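Long-range contacts in transcriptional regulator PA3341 (Pseudomonas aeruginosa, PDB 2FBH), which probably binds DNA as a MarR-family transcription factor, and carries zinc in the crystal: residues R50-Q55 with H95-P100; V42-A47 with D108-A113. All coordinates share one frame; numbering follows the deposited sequence. Where two conformers were deposited one is given.

Interaction 1 of 2, residues R50-Q55 with H95-P100; sequences RDSPTQ and HIVLTP
The carbonyl oxygen of Pro53 takes the backbone N-H of Ile96 at 2.8 Å (N to O). The bond is straight, 162° at the hydrogen, and the donor lies nearly along the C=O axis. CA of His95 adds a CA-H...O contact to the same Pro53 O at 3.3 Å. This joins the loop before helix 55-62 to strand 95-98 of the winged-helix fold. That strand pairs antiparallel with strand 82-85 to form the wing, and the loop meets its other edge at Ile96 N.

The His95 ring meets the loop in two ways. Its CD2 approaches Ser52 O at 3.2 Å, and that oxygen sits at the ring edge, near the plane. CG2 of Thr54 lies obliquely to the ring, 3.5 Å from His95 NE2. The Thr54 and His95 side chains run side by side and point the same way. Both ring nitrogens of His95 are hydrogen-bonded outside the contact, ND1 to Ala93 O and NE2 to Arg91 NH1. These two bonds probably fix the rotation of the ring.

On Ile96, CD1 reaches CG of Gln55 at 3.5 Å, and the two side chains cross at about a right angle. Gln55 CG stands anti to its own carbonyl carbon (chi1 -69°), which sets it against Ile96 CD1. Beyond it, OE1 is hydrogen-bonded to Arg84 NH1. Leu46, Leu58 and Leu73 also pack on Ile96. At the other end, CG2 of Val97 touches OG of Ser52 at 3.7 Å. A water gives a hydrogen bond to Ile96 O at 3.0 Å and makes a weak one with Ser52 OG.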
ATOM      1  N   ARG A  50      17.107   6.664 -13.937  1.00 42.47           N
ATOM      2  CA  ARG A  50      17.740   7.383 -15.078  1.00 42.26           C
ATOM      3  C   ARG A  50      17.265   6.883 -16.439  1.00 40.85           C
ATOM      4  O   ARG A  50      17.158   7.670 -17.395  1.00 40.49           O
ATOM      5  CB  ARG A  50      19.263   7.462 -15.041  1.00 43.33           C
ATOM      6  CG  ARG A  50      19.741   8.712 -15.787  1.00 46.88           C
ATOM      7  CD  ARG A  50      21.056   8.492 -16.546  1.00 54.52           C
ATOM      8  NE  ARG A  50      20.881   7.737 -17.785  1.00 59.92           N
ATOM      9  CZ  ARG A  50      20.895   6.408 -17.872  1.00 62.28           C
ATOM     10  NH1 ARG A  50      21.087   5.649 -16.794  0.50 63.10           N
ATOM     11  NH2 ARG A  50      20.714   5.831 -19.044  1.00 62.79           N
ATOM     12  N   ASP A  51      16.998   5.580 -16.522  1.00 39.63           N
ATOM     13  CA  ASP A  51      16.401   5.022 -17.731  1.00 38.65           C
ATOM     14  C   ASP A  51      14.952   5.483 -17.854  1.00 37.40           C
ATOM     15  O   ASP A  51      14.313   5.788 -16.859  1.00 37.79           O
ATOM     16  CB  ASP A  51      16.450   3.500 -17.736  1.00 38.54           C
ATOM     17  CG  ASP A  51      17.870   2.978 -17.701  1.00 39.80           C
ATOM     18  OD1 ASP A  51      18.805   3.724 -18.091  1.00 35.19           O
ATOM     19  OD2 ASP A  51      18.035   1.835 -17.236  1.00 45.32           O
ATOM     20  N   SER A  52      14.470   5.534 -19.093  1.00 35.22           N
ATOM     21  CA  SER A  52      13.075   5.798 -19.379  1.00 33.18           C
ATOM     22  C   SER A  52      12.389   4.456 -19.408  1.00 32.86           C
ATOM     23  O   SER A  52      12.776   3.611 -20.216  1.00 33.38           O
ATOM     24  CB  SER A  52      12.969   6.481 -20.737  1.00 32.92           C
ATOM     25  OG  SER A  52      13.610   7.740 -20.669  1.00 34.87           O
ATOM     26  N   PRO A  53      11.397   4.220 -18.508  1.00 32.04           N
ATOM     27  CA  PRO A  53      10.804   2.892 -18.412  1.00 32.38           C
ATOM     28  C   PRO A  53       9.795   2.610 -19.508  1.00 32.71           C
ATOM     29  O   PRO A  53       9.219   3.525 -20.120  1.00 31.76           O
ATOM     30  CB  PRO A  53      10.068   2.933 -17.056  1.00 32.69           C
ATOM     31  CG  PRO A  53       9.601   4.398 -16.977  1.00 31.73           C
ATOM     32  CD  PRO A  53      10.809   5.157 -17.536  1.00 32.36           C
ATOM     33  N   THR A  54       9.538   1.341 -19.752  1.00 32.37           N
ATOM     34  CA  THR A  54       8.373   1.011 -20.559  1.00 32.79           C
ATOM     35  C   THR A  54       7.172   1.131 -19.612  1.00 33.21           C
ATOM     36  O   THR A  54       7.358   1.263 -18.418  1.00 31.96           O
ATOM     37  CB  THR A  54       8.429  -0.424 -21.038  1.00 32.97           C
ATOM     38  OG1 THR A  54       8.383  -1.320 -19.902  1.00 32.80           O
ATOM     39  CG2 THR A  54       9.722  -0.643 -21.823  1.00 34.11           C
ATOM     40  N   GLN A  55       5.958   1.009 -20.147  1.00 34.98           N
ATOM     41  CA  GLN A  55       4.729   1.029 -19.326  1.00 37.05           C
ATOM     42  C   GLN A  55       4.719  -0.108 -18.323  1.00 37.06           C
ATOM     43  O   GLN A  55       4.339   0.073 -17.167  1.00 36.88           O
ATOM     44  CB  GLN A  55       3.460   1.024 -20.216  1.00 36.61           C
ATOM     45  CG  GLN A  55       3.334   2.342 -20.953  1.00 40.01           C
ATOM     46  CD  GLN A  55       1.883   2.787 -21.368  1.00 39.36           C
ATOM     47  OE1 GLN A  55       1.736   3.773 -22.120  1.00 40.61           O
ATOM     48  NE2 GLN A  55       0.840   2.102 -20.854  1.00 36.04           N
ATOM     49  N   HIS A  95       8.479   4.305 -24.551  1.00 35.94           N
ATOM     50  CA  HIS A  95       9.052   4.512 -23.248  1.00 33.71           C
ATOM     51  C   HIS A  95       8.506   5.818 -22.718  1.00 31.96           C
ATOM     52  O   HIS A  95       8.135   6.709 -23.501  1.00 30.46           O
ATOM     53  CB  HIS A  95      10.565   4.543 -23.348  1.00 34.25           C
ATOM     54  CG  HIS A  95      11.148   3.204 -23.684  1.00 37.10           C
ATOM     55  ND1 HIS A  95      11.116   2.676 -24.964  1.00 40.49           N
ATOM     56  CD2 HIS A  95      11.722   2.260 -22.901  1.00 38.97           C
ATOM     57  CE1 HIS A  95      11.674   1.475 -24.952  1.00 40.72           C
ATOM     58  NE2 HIS A  95      12.060   1.202 -23.715  1.00 39.40           N
ATOM     59  N   ILE A  96       8.388   5.906 -21.404  1.00 28.53           N
ATOM     60  CA  ILE A  96       7.716   7.068 -20.838  1.00 26.89           C
ATOM     61  C   ILE A  96       8.799   8.025 -20.444  1.00 26.13           C
ATOM     62  O   ILE A  96       9.721   7.672 -19.747  1.00 25.31           O
ATOM     63  CB  ILE A  96       6.768   6.676 -19.697  1.00 26.68           C
ATOM     64  CG1 ILE A  96       5.720   5.709 -20.260  1.00 28.85           C
ATOM     65  CG2 ILE A  96       6.084   7.946 -19.186  1.00 24.83           C
ATOM     66  CD1 ILE A  96       5.719   4.456 -19.619  1.00 34.33           C
ATOM     67  N   VAL A  97       8.735   9.236 -20.944  1.00 24.50           N
ATOM     68  CA  VAL A  97       9.766  10.201 -20.708  1.00 25.27           C
ATOM     69  C   VAL A  97       9.114  11.460 -20.110  1.00 25.59           C
ATOM     70  O   VAL A  97       8.035  11.886 -20.547  1.00 24.70           O
ATOM     71  CB  VAL A  97      10.485  10.576 -22.051  1.00 27.57           C
ATOM     72  CG1 VAL A  97      11.597  11.576 -21.795  1.00 30.57           C
ATOM     73  CG2 VAL A  97      11.017   9.305 -22.747  1.00 28.73           C
ATOM     74  N   LEU A  98       9.795  12.098 -19.167  1.00 22.83           N
ATOM     75  CA  LEU A  98       9.369  13.409 -18.702  1.00 23.13           C
ATOM     76  C   LEU A  98       9.673  14.490 -19.708  1.00 23.37           C
ATOM     77  O   LEU A  98      10.679  14.420 -20.435  1.00 24.21           O
ATOM     78  CB  LEU A  98      10.116  13.793 -17.408  1.00 24.01           C
ATOM     79  CG  LEU A  98       9.870  12.860 -16.229  1.00 23.02           C
ATOM     80  CD1 LEU A  98      10.943  13.080 -15.111  1.00 25.66           C
ATOM     81  CD2 LEU A  98       8.504  13.225 -15.673  1.00 25.57           C
ATOM     82  N   THR A  99       8.881  15.543 -19.649  1.00 23.73           N
ATOM     83  CA  THR A  99       9.131  16.743 -20.428  1.00 24.08           C
ATOM     84  C   THR A  99       9.837  17.820 -19.601  1.00 27.02           C
ATOM     85  O   THR A  99       9.749  17.835 -18.363  1.00 27.28           O
ATOM     86  CB  THR A  99       7.795  17.375 -20.903  1.00 24.29           C
ATOM     87  OG1 THR A  99       7.039  17.767 -19.754  1.00 22.39           O
ATOM     88  CG2 THR A  99       6.943  16.408 -21.755  1.00 21.46           C
ATOM     89  N   PRO A 100      10.517  18.756 -20.281  1.00 28.35           N
ATOM     90  CA  PRO A 100      11.062  19.962 -19.659  1.00 29.61           C
ATOM     91  C   PRO A 100      10.007  20.699 -18.810  1.00 30.53           C
ATOM     92  O   PRO A 100      10.325  21.129 -17.706  1.00 31.68           O
ATOM     93  CB  PRO A 100      11.496  20.785 -20.876  1.00 28.88           C
ATOM     94  CG  PRO A 100      12.058  19.738 -21.742  1.00 29.42           C
ATOM     95  CD  PRO A 100      10.912  18.691 -21.708  1.00 28.97           C
TER
HETATM   96  O   HOH W   1      11.876   8.952 -18.096  1.00 32.42           O

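Interaction 2 of 2, residues V42-A47 with D108-A113; sequences VLLHLA and DIEAIA
Ile109 pushes its two branches against Leu43 and Leu44, side chains of successive residues on helix 42-47. Its CG2 meets CG of Leu44 at 3.7 Å. Its CD1 meets CD1 of Leu43 at 3.8 Å and comes within 4.2 Å of Leu43 CB. With chi1 at -63°, CG2 of Ile109 stands anti to the backbone N, the position from which it meets Leu44. A chi2 of 180° carries CD1 on to Leu43. The Leu43 and Ile109 side chains cross at about a right angle.

Leu44 is the bump from the other side. Its end comes nearer helix 108-113 than its CB does: CG faces Ile109 CG2, and CD2 faces the Glu110 carboxylate. Ala113 CB is a more distant neighbour, 4.4 Å from Leu44 CD1. Glu110 was deposited in two conformers, so its very close approach to Leu44 CD2 is doubtful. In the conformer given, OE2 makes a salt bridge to Arg48.

The segment axes cross at -96° and approach to 10.3 Å, with no hydrogen bond between them. This is apolar helix packing within the MarR fold. Leu105 and Ile106 extend it along helix 102-120, Leu76 of helix 66-78 packs on Leu43, and Leu26 of helix 11-29 packs on Ala113.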
ATOM      1  N   VAL A  42       3.729   8.251 -10.068  1.00 23.81           N
ATOM      2  CA  VAL A  42       4.288   7.999 -11.383  1.00 22.71           C
ATOM      3  C   VAL A  42       5.403   9.012 -11.709  1.00 22.28           C
ATOM      4  O   VAL A  42       6.489   8.588 -12.059  1.00 22.77           O
ATOM      5  CB  VAL A  42       3.146   7.960 -12.467  1.00 23.81           C
ATOM      6  CG1 VAL A  42       3.737   7.862 -13.867  1.00 22.65           C
ATOM      7  CG2 VAL A  42       2.182   6.733 -12.192  1.00 24.31           C
ATOM      8  N   LEU A  43       5.139  10.342 -11.569  1.00 21.32           N
ATOM      9  CA  LEU A  43       6.117  11.402 -11.743  1.00 22.95           C
ATOM     10  C   LEU A  43       7.319  11.179 -10.859  1.00 23.81           C
ATOM     11  O   LEU A  43       8.457  11.282 -11.290  1.00 22.04           O
ATOM     12  CB  LEU A  43       5.504  12.741 -11.358  1.00 23.18           C
ATOM     13  CG  LEU A  43       4.505  13.274 -12.385  1.00 21.28           C
ATOM     14  CD1 LEU A  43       4.105  14.697 -11.977  1.00 20.22           C
ATOM     15  CD2 LEU A  43       5.133  13.316 -13.890  1.00 21.22           C
ATOM     16  N   LEU A  44       7.049  10.814  -9.604  1.00 23.64           N
ATOM     17  CA  LEU A  44       8.173  10.688  -8.671  1.00 24.66           C
ATOM     18  C   LEU A  44       9.061   9.557  -9.159  1.00 24.73           C
ATOM     19  O   LEU A  44      10.274   9.720  -9.205  1.00 25.69           O
ATOM     20  CB  LEU A  44       7.653  10.383  -7.290  1.00 24.60           C
ATOM     21  CG  LEU A  44       8.251  11.170  -6.177  1.00 28.71           C
ATOM     22  CD1 LEU A  44       8.018  10.374  -4.910  1.00 26.92           C
ATOM     23  CD2 LEU A  44       9.715  11.567  -6.433  1.00 28.41           C
ATOM     24  N   HIS A  45       8.466   8.435  -9.573  1.00 24.38           N
ATOM     25  CA  HIS A  45       9.248   7.309 -10.029  1.00 26.63           C
ATOM     26  C   HIS A  45       9.989   7.575 -11.348  1.00 26.52           C
ATOM     27  O   HIS A  45      11.131   7.135 -11.542  1.00 24.71           O
ATOM     28  CB  HIS A  45       8.375   6.085 -10.089  1.00 26.90           C
ATOM     29  CG  HIS A  45       8.054   5.524  -8.722  1.00 33.89           C
ATOM     30  ND1 HIS A  45       8.386   4.235  -8.346  1.00 40.71           N
ATOM     31  CD2 HIS A  45       7.483   6.094  -7.630  1.00 35.35           C
ATOM     32  CE1 HIS A  45       7.976   4.017  -7.102  1.00 39.69           C
ATOM     33  NE2 HIS A  45       7.427   5.130  -6.645  1.00 37.41           N
ATOM     34  N   LEU A  46       9.368   8.350 -12.238  1.00 25.30           N
ATOM     35  CA  LEU A  46      10.063   8.777 -13.438  1.00 25.31           C
ATOM     36  C   LEU A  46      11.252   9.643 -13.107  1.00 24.24           C
ATOM     37  O   LEU A  46      12.293   9.573 -13.767  1.00 27.13           O
ATOM     38  CB  LEU A  46       9.089   9.557 -14.361  1.00 24.51           C
ATOM     39  CG  LEU A  46       8.153   8.633 -15.093  1.00 25.38           C
ATOM     40  CD1 LEU A  46       7.086   9.543 -15.818  1.00 27.70           C
ATOM     41  CD2 LEU A  46       8.864   7.779 -16.117  1.00 29.13           C
ATOM     42  N   ALA A  47      11.096  10.500 -12.117  1.00 24.61           N
ATOM     43  CA  ALA A  47      12.147  11.436 -11.753  1.00 26.57           C
ATOM     44  C   ALA A  47      13.345  10.668 -11.203  1.00 27.57           C
ATOM     45  O   ALA A  47      14.499  11.154 -11.272  1.00 28.55           O
ATOM     46  CB  ALA A  47      11.647  12.346 -10.672  1.00 26.89           C
ATOM     47  N   ASP A 108       9.633  20.349  -7.101  1.00 15.67           N
ATOM     48  CA  ASP A 108       8.777  20.566  -5.977  1.00 18.39           C
ATOM     49  C   ASP A 108       8.330  19.275  -5.314  1.00 15.17           C
ATOM     50  O   ASP A 108       8.320  19.207  -4.112  1.00 15.56           O
ATOM     51  CB  ASP A 108       7.548  21.441  -6.345  1.00 19.35           C
ATOM     52  CG  ASP A 108       7.947  22.878  -6.692  1.00 28.32           C
ATOM     53  OD1 ASP A 108       9.104  23.251  -6.422  1.00 32.66           O
ATOM     54  OD2 ASP A 108       7.122  23.623  -7.276  1.00 36.84           O
ATOM     55  N   ILE A 109       7.954  18.286  -6.088  1.00 13.23           N
ATOM     56  CA  ILE A 109       7.558  16.981  -5.554  1.00 12.71           C
ATOM     57  C   ILE A 109       8.707  16.315  -4.779  1.00 13.77           C
ATOM     58  O   ILE A 109       8.508  15.808  -3.657  1.00 12.15           O
ATOM     59  CB  ILE A 109       7.104  16.052  -6.709  1.00 12.86           C
ATOM     60  CG1 ILE A 109       5.836  16.694  -7.358  1.00 12.60           C
ATOM     61  CG2 ILE A 109       6.795  14.601  -6.179  1.00 12.54           C
ATOM     62  CD1 ILE A 109       5.349  15.787  -8.535  1.00 16.89           C
ATOM     63  N   GLU A 110       9.921  16.365  -5.334  0.50 12.58           N
ATOM     64  CA  GLU A 110      11.043  15.784  -4.582  0.50 14.29           C
ATOM     65  C   GLU A 110      11.336  16.537  -3.290  0.50 13.78           C
ATOM     66  O   GLU A 110      11.646  15.913  -2.286  0.50 14.44           O
ATOM     67  CB  GLU A 110      12.289  15.645  -5.442  0.50 15.38           C
ATOM     68  CG  GLU A 110      12.161  14.527  -6.441  0.50 17.00           C
ATOM     69  CD  GLU A 110      12.308  13.147  -5.819  0.50 22.71           C
ATOM     70  OE1 GLU A 110      12.946  12.296  -6.450  0.50 25.75           O
ATOM     71  OE2 GLU A 110      11.828  12.910  -4.693  0.50 26.41           O
ATOM     72  N   ALA A 111      11.244  17.855  -3.319  1.00 14.23           N
ATOM     73  CA  ALA A 111      11.524  18.643  -2.137  1.00 13.94           C
ATOM     74  C   ALA A 111      10.478  18.248  -1.068  1.00 13.42           C
ATOM     75  O   ALA A 111      10.790  18.050   0.122  1.00 12.01           O
ATOM     76  CB  ALA A 111      11.476  20.126  -2.434  1.00 14.34           C
ATOM     77  N   ILE A 112       9.231  18.118  -1.516  1.00 11.64           N
ATOM     78  CA  ILE A 112       8.162  17.786  -0.518  1.00 12.04           C
ATOM     79  C   ILE A 112       8.323  16.348  -0.008  1.00 12.06           C
ATOM     80  O   ILE A 112       8.185  16.102   1.191  1.00 12.29           O
ATOM     81  CB  ILE A 112       6.742  18.034  -1.156  1.00 13.12           C
ATOM     82  CG1 ILE A 112       6.569  19.543  -1.396  1.00 14.63           C
ATOM     83  CG2 ILE A 112       5.653  17.469  -0.290  1.00 14.40           C
ATOM     84  CD1 ILE A 112       5.320  19.912  -2.308  1.00 10.55           C
ATOM     85  N   ALA A 113       8.701  15.416  -0.890  1.00 12.52           N
ATOM     86  CA  ALA A 113       8.943  14.029  -0.478  1.00 11.99           C
ATOM     87  C   ALA A 113      10.159  13.960   0.527  1.00 12.04           C
ATOM     88  O   ALA A 113      10.072  13.234   1.532  1.00 11.22           O
ATOM     89  CB  ALA A 113       9.224  13.156  -1.660  1.00 11.33           C
TER

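How the interactions relate
Interactions 1 and 2 have centres 14 Å apart and meet through helix 39-48. Leu46 CD2 packs on Pro53 CD at 3.6 Å, and Leu43 CD2 packs on Leu98 CD2 at 3.8 Å. Leu46 thus packs on interaction 1, Leu44 serves interaction 2, and Leu43 touches both Leu98 and Ile109. Strand 95-98 is followed, after a short turn, by helix 102-120. Interaction 1 holds this run of chain to the loop after helix 39-48, and interaction 2 holds it to the helix itself. His45 of this helix binds zinc together with His49. The Pro53 side chain is about 8 Å, and the Leu44 side chain about 7 Å, from a bound zinc ion.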